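Local coordinates for PP1b (Porcine reproductive and respiratory syndrome virus, PDB 6JDR), which probably unwinds RNA and DNA duplexes with 5' to 3' polarity at the cost of ATP hydrolysis, as the helicase part of the viral replicase polyprotein, at residues Met6-Cys20 against Asp23-Val37. The protein carries 1 engineered substitution. Numbering follows the deposited sequence.
With ZN (zinc ion), chain C; ZN (zinc ion), chain B.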
loop_
_atom_site.group_PDB
_atom_site.type_symbol
_atom_site.label_atom_id
_atom_site.label_comp_id
_atom_site.label_asym_id
_atom_site.label_seq_id
_atom_site.Cartn_x
_atom_site.Cartn_y
_atom_site.Cartn_z
ATOM N N MET A 6 -14.686 26.295 -0.743
ATOM C CA MET A 6 -14.564 25.819 -2.119
ATOM C C MET A 6 -15.457 24.597 -2.346
ATOM O O MET A 6 -15.720 23.829 -1.424
ATOM C CB MET A 6 -13.102 25.479 -2.433
ATOM C CG MET A 6 -12.105 26.571 -2.055
ATOM S SD MET A 6 -12.467 28.197 -2.763
ATOM C CE MET A 6 -11.387 28.214 -4.195
ATOM N N CYS A 7 -15.905 24.425 -3.587
ATOM C CA CYS A 7 -16.804 23.337 -3.962
ATOM C C CYS A 7 -16.143 21.973 -3.789
ATOM O O CYS A 7 -14.993 21.781 -4.175
ATOM C CB CYS A 7 -17.262 23.512 -5.415
ATOM S SG CYS A 7 -18.419 22.254 -6.015
ATOM N N GLY A 8 -16.883 21.029 -3.212
ATOM C CA GLY A 8 -16.396 19.667 -3.003
ATOM C C GLY A 8 -16.235 18.870 -4.284
ATOM O O GLY A 8 -15.475 17.906 -4.316
ATOM N N TYR A 9 -16.958 19.259 -5.335
ATOM C CA TYR A 9 -16.832 18.621 -6.647
ATOM C C TYR A 9 -15.669 19.213 -7.444
ATOM O O TYR A 9 -14.734 18.496 -7.820
ATOM C CB TYR A 9 -18.113 18.788 -7.469
ATOM C CG TYR A 9 -19.322 18.037 -6.957
ATOM C CD1 TYR A 9 -19.365 16.646 -6.990
ATOM C CD2 TYR A 9 -20.439 18.716 -6.476
ATOM C CE1 TYR A 9 -20.477 15.951 -6.538
ATOM C CE2 TYR A 9 -21.556 18.033 -6.024
ATOM C CZ TYR A 9 -21.570 16.649 -6.057
ATOM O OH TYR A 9 -22.672 15.962 -5.606
ATOM N N CYS A 10 -15.740 20.524 -7.687
ATOM C CA CYS A 10 -14.879 21.197 -8.670
ATOM C C CYS A 10 -13.898 22.230 -8.108
ATOM O O CYS A 10 -13.078 22.763 -8.853
ATOM C CB CYS A 10 -15.753 21.889 -9.711
ATOM S SG CYS A 10 -16.696 23.280 -9.043
ATOM N N GLY A 11 -13.987 22.533 -6.817
ATOM C CA GLY A 11 -13.077 23.491 -6.189
ATOM C C GLY A 11 -13.390 24.968 -6.395
ATOM O O GLY A 11 -12.680 25.821 -5.869
ATOM N N ALA A 12 -14.445 25.284 -7.143
ATOM C CA ALA A 12 -14.869 26.672 -7.334
ATOM C C ALA A 12 -15.435 27.234 -6.026
ATOM O O ALA A 12 -15.742 26.466 -5.117
ATOM C CB ALA A 12 -15.912 26.751 -8.435
ATOM N N PRO A 13 -15.566 28.573 -5.916
ATOM C CA PRO A 13 -16.160 29.170 -4.708
ATOM C C PRO A 13 -17.554 28.617 -4.392
ATOM O O PRO A 13 -18.376 28.464 -5.300
ATOM C CB PRO A 13 -16.229 30.661 -5.054
ATOM C CG PRO A 13 -15.111 30.866 -6.016
ATOM C CD PRO A 13 -15.067 29.610 -6.841
ATOM N N ALA A 14 -17.802 28.325 -3.116
ATOM C CA ALA A 14 -18.995 27.584 -2.700
ATOM C C ALA A 14 -19.805 28.335 -1.645
ATOM O O ALA A 14 -19.531 28.216 -0.452
ATOM C CB ALA A 14 -18.591 26.215 -2.169
ATOM N N PRO A 15 -20.809 29.111 -2.078
ATOM C CA PRO A 15 -21.673 29.787 -1.111
ATOM C C PRO A 15 -22.731 28.873 -0.479
ATOM O O PRO A 15 -23.264 29.207 0.575
ATOM C CB PRO A 15 -22.342 30.900 -1.933
ATOM C CG PRO A 15 -22.105 30.573 -3.371
ATOM C CD PRO A 15 -21.195 29.385 -3.471
ATOM N N TYR A 16 -23.027 27.739 -1.112
ATOM C CA TYR A 16 -24.066 26.831 -0.626
ATOM C C TYR A 16 -23.486 25.487 -0.208
ATOM O O TYR A 16 -22.296 25.229 -0.392
ATOM C CB TYR A 16 -25.142 26.659 -1.701
ATOM C CG TYR A 16 -25.729 27.992 -2.101
ATOM C CD1 TYR A 16 -26.763 28.560 -1.369
ATOM C CD2 TYR A 16 -25.213 28.711 -3.176
ATOM C CE1 TYR A 16 -27.288 29.793 -1.709
ATOM C CE2 TYR A 16 -25.733 29.948 -3.524
ATOM C CZ TYR A 16 -26.769 30.485 -2.784
ATOM O OH TYR A 16 -27.298 31.707 -3.116
ATOM N N ALA A 17 -24.333 24.644 0.373
ATOM C CA ALA A 17 -23.917 23.323 0.824
ATOM C C ALA A 17 -25.072 22.329 0.790
ATOM O O ALA A 17 -26.236 22.717 0.890
ATOM C CB ALA A 17 -23.349 23.411 2.228
ATOM N N THR A 18 -24.739 21.046 0.651
ATOM C CA THR A 18 -25.737 19.980 0.715
ATOM C C THR A 18 -26.067 19.719 2.171
ATOM O O THR A 18 -25.276 20.040 3.061
ATOM C CB THR A 18 -25.248 18.663 0.069
ATOM O OG1 THR A 18 -24.191 18.087 0.850
ATOM C CG2 THR A 18 -24.762 18.906 -1.360
ATOM N N ALA A 19 -27.230 19.127 2.413
ATOM C CA ALA A 19 -27.635 18.754 3.764
ATOM C C ALA A 19 -26.686 17.723 4.376
ATOM O O ALA A 19 -26.580 17.627 5.595
ATOM C CB ALA A 19 -29.059 18.219 3.757
ATOM N N CYS A 20 -26.004 16.952 3.527
ATOM C CA CYS A 20 -25.040 15.951 3.988
ATOM C C CYS A 20 -23.611 16.501 4.158
ATOM O O CYS A 20 -22.666 15.728 4.317
ATOM C CB CYS A 20 -25.041 14.750 3.036
ATOM S SG CYS A 20 -24.294 15.078 1.430
ATOM N N ASP A 23 -19.848 21.175 0.557
ATOM C CA ASP A 23 -19.835 22.531 -0.007
ATOM C C ASP A 23 -19.971 22.466 -1.520
ATOM O O ASP A 23 -19.275 21.688 -2.172
ATOM C CB ASP A 23 -18.526 23.252 0.322
ATOM C CG ASP A 23 -18.399 23.601 1.786
ATOM O OD1 ASP A 23 -19.407 24.023 2.392
ATOM O OD2 ASP A 23 -17.284 23.464 2.330
ATOM N N VAL A 24 -20.853 23.291 -2.077
ATOM C CA VAL A 24 -21.091 23.296 -3.516
ATOM C C VAL A 24 -21.166 24.707 -4.092
ATOM O O VAL A 24 -21.621 25.648 -3.434
ATOM C CB VAL A 24 -22.375 22.522 -3.896
ATOM C CG1 VAL A 24 -22.173 21.025 -3.700
ATOM C CG2 VAL A 24 -23.577 23.008 -3.097
ATOM N N CYS A 25 -20.709 24.831 -5.332
ATOM C CA CYS A 25 -20.804 26.070 -6.086
ATOM C C CYS A 25 -22.190 26.164 -6.707
ATOM O O CYS A 25 -22.971 25.210 -6.652
ATOM C CB CYS A 25 -19.735 26.098 -7.178
ATOM S SG CYS A 25 -19.947 24.823 -8.438
ATOM N N VAL A 26 -22.475 27.311 -7.309
ATOM C CA VAL A 26 -23.786 27.600 -7.884
ATOM C C VAL A 26 -24.200 26.526 -8.894
ATOM O O VAL A 26 -25.349 26.081 -8.905
ATOM C CB VAL A 26 -23.794 29.004 -8.547
ATOM C CG1 VAL A 26 -25.050 29.226 -9.384
ATOM C CG2 VAL A 26 -23.671 30.088 -7.483
ATOM N N TYR A 27 -23.260 26.112 -9.736
ATOM C CA TYR A 27 -23.536 25.096 -10.745
ATOM C C TYR A 27 -23.967 23.773 -10.104
ATOM O O TYR A 27 -24.988 23.202 -10.477
ATOM C CB TYR A 27 -22.308 24.883 -11.636
ATOM C CG TYR A 27 -22.505 23.835 -12.705
ATOM C CD1 TYR A 27 -23.331 24.076 -13.799
ATOM C CD2 TYR A 27 -21.866 22.600 -12.624
ATOM C CE1 TYR A 27 -23.519 23.117 -14.781
ATOM C CE2 TYR A 27 -22.048 21.634 -13.599
ATOM C CZ TYR A 27 -22.872 21.897 -14.676
ATOM O OH TYR A 27 -23.054 20.940 -15.647
ATOM N N HIS A 28 -23.201 23.313 -9.118
ATOM C CA HIS A 28 -23.432 22.001 -8.514
ATOM C C HIS A 28 -24.584 21.936 -7.514
ATOM O O HIS A 28 -24.883 20.861 -6.995
ATOM C CB HIS A 28 -22.151 21.485 -7.863
ATOM C CG HIS A 28 -21.152 20.974 -8.848
ATOM N ND1 HIS A 28 -20.002 21.660 -9.163
ATOM C CD2 HIS A 28 -21.138 19.847 -9.599
ATOM C CE1 HIS A 28 -19.317 20.975 -10.061
ATOM N NE2 HIS A 28 -19.984 19.870 -10.342
ATOM N N THR A 29 -25.246 23.065 -7.256
ATOM C CA THR A 29 -26.469 23.053 -6.457
ATOM C C THR A 29 -27.577 22.211 -7.099
ATOM O O THR A 29 -28.521 21.816 -6.418
ATOM C CB THR A 29 -27.027 24.481 -6.230
ATOM O OG1 THR A 29 -27.117 25.172 -7.480
ATOM C CG2 THR A 29 -26.145 25.274 -5.281
ATOM N N HIS A 30 -27.477 21.951 -8.401
ATOM C CA HIS A 30 -28.552 21.279 -9.133
ATOM C C HIS A 30 -28.184 19.874 -9.649
ATOM O O HIS A 30 -28.922 19.300 -10.447
ATOM C CB HIS A 30 -29.003 22.173 -10.302
ATOM C CG HIS A 30 -29.880 23.318 -9.889
ATOM N ND1 HIS A 30 -29.480 24.282 -8.987
ATOM C CD2 HIS A 30 -31.136 23.658 -10.268
ATOM C CE1 HIS A 30 -30.452 25.161 -8.825
ATOM N NE2 HIS A 30 -31.468 24.806 -9.591
ATOM N N PHE A 31 -27.061 19.321 -9.192
ATOM C CA PHE A 31 -26.630 17.985 -9.620
ATOM C C PHE A 31 -26.290 17.076 -8.431
ATOM O O PHE A 31 -25.402 16.220 -8.519
ATOM C CB PHE A 31 -25.436 18.095 -10.574
ATOM C CG PHE A 31 -25.727 18.877 -11.822
ATOM C CD1 PHE A 31 -26.276 18.256 -12.938
ATOM C CD2 PHE A 31 -25.453 20.237 -11.885
ATOM C CE1 PHE A 31 -26.546 18.974 -14.094
ATOM C CE2 PHE A 31 -25.719 20.961 -13.040
ATOM C CZ PHE A 31 -26.266 20.331 -14.146
ATOM N N HIS A 32 -27.023 17.248 -7.333
ATOM C CA HIS A 32 -26.819 16.461 -6.120
ATOM C C HIS A 32 -28.153 15.878 -5.668
ATOM O O HIS A 32 -28.869 16.475 -4.865
ATOM C CB HIS A 32 -26.210 17.340 -5.032
ATOM C CG HIS A 32 -25.788 16.590 -3.808
ATOM N ND1 HIS A 32 -24.520 16.077 -3.650
ATOM C CD2 HIS A 32 -26.462 16.285 -2.675
ATOM C CE1 HIS A 32 -24.432 15.480 -2.475
ATOM N NE2 HIS A 32 -25.595 15.598 -1.862
ATOM N N GLN A 33 -28.479 14.704 -6.193
ATOM C CA GLN A 33 -29.781 14.085 -5.954
ATOM C C GLN A 33 -29.844 13.339 -4.623
ATOM O O GLN A 33 -30.915 12.921 -4.197
ATOM C CB GLN A 33 -30.131 13.145 -7.112
ATOM C CG GLN A 33 -30.163 13.849 -8.462
ATOM C CD GLN A 33 -30.675 12.968 -9.584
ATOM O OE1 GLN A 33 -30.401 11.771 -9.624
ATOM N NE2 GLN A 33 -31.416 13.563 -10.510
ATOM N N HIS A 34 -28.695 13.182 -3.974
ATOM C CA HIS A 34 -28.586 12.476 -2.692
ATOM C C HIS A 34 -29.443 13.085 -1.582
ATOM O O HIS A 34 -30.067 12.363 -0.806
ATOM C CB HIS A 34 -27.116 12.452 -2.264
ATOM C CG HIS A 34 -26.880 11.839 -0.922
ATOM N ND1 HIS A 34 -26.442 12.570 0.158
ATOM C CD2 HIS A 34 -27.007 10.565 -0.488
ATOM C CE1 HIS A 34 -26.317 11.777 1.206
ATOM N NE2 HIS A 34 -26.657 10.554 0.842
ATOM N N CYS A 35 -29.466 14.409 -1.502
ATOM C CA CYS A 35 -30.172 15.099 -0.422
ATOM C C CYS A 35 -30.422 16.560 -0.801
ATOM O O CYS A 35 -29.863 17.045 -1.785
ATOM C CB CYS A 35 -29.368 14.999 0.880
ATOM S SG CYS A 35 -27.797 15.882 0.858
ATOM N N PRO A 36 -31.274 17.262 -0.032
ATOM C CA PRO A 36 -31.603 18.644 -0.377
ATOM C C PRO A 36 -30.413 19.606 -0.406
ATOM O O PRO A 36 -29.480 19.481 0.396
ATOM C CB PRO A 36 -32.578 19.059 0.731
ATOM C CG PRO A 36 -33.191 17.791 1.193
ATOM C CD PRO A 36 -32.092 16.776 1.096
ATOM N N VAL A 37 -30.470 20.555 -1.335
ATOM C CA VAL A 37 -29.533 21.668 -1.378
ATOM C C VAL A 37 -30.336 22.965 -1.333
ATOM O O VAL A 37 -30.964 23.348 -2.321
ATOM C CB VAL A 37 -28.674 21.632 -2.657
ATOM C CG1 VAL A 37 -27.639 22.749 -2.635
ATOM C CG2 VAL A 37 -28.004 20.273 -2.805
HETATM ZN ZN ZN C . -18.640 22.944 -8.175
HETATM ZN ZN ZN B . -26.057 14.700 0.032
HETATM O O HOH W 1 -20.590 26.560 1.670
#
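Strands 16-17 and 23-24 pair antiparallel as a short hairpin: Tyr16 and Val24 form the hydrogen-bonded pair, with a nearly straight bond from Val24 N to Tyr16 O (2.9 Å) and a weak return bond, while Gly8 N reaches Asp23 O from the other edge. Each of two zinc ions draws ligands from both segments. Cys7, Cys10 and Cys25 hold the first through SG, and His28 completes it with ND1 at 2.1 Å from the zinc. Cys7 SG also accepts a bond from Cys25 N (3.5 Å), which ties the metal thiolate to the backbone and would temper its charge. The second zinc is gripped by Cys20 SG, His32 NE2, His34 ND1 and Cys35 SG. Tyr9 links the two sites. Its ring makes an offset stack on His28, planes at 29°, with CB over the centre of the imidazole, and Tyr27 CD2 stands over the opposite face. Tyr9 OH then accepts a bond from His32 ND1 (2.7 Å), in the imidazole plane, and is also bonded to Asp65. Both ring nitrogens of His32 are thereby engaged, which fixes its rotation. Thr18 CG2, anti to its own carbonyl carbon, sits over the centre of the His32 ring, 3.3 Å from the centroid, while Thr18 OG1 bonds to Leu22 N in the hairpin turn. Val24 CG1 packs beside Tyr9 CE2 (3.8 Å). These interleaved Cys/His sites, the first opening with a CxxC pair, are part of the N-terminal zinc-binding domain of arterivirus helicases, where Cys41, His43, Cys50 and Cys53 hold a third zinc.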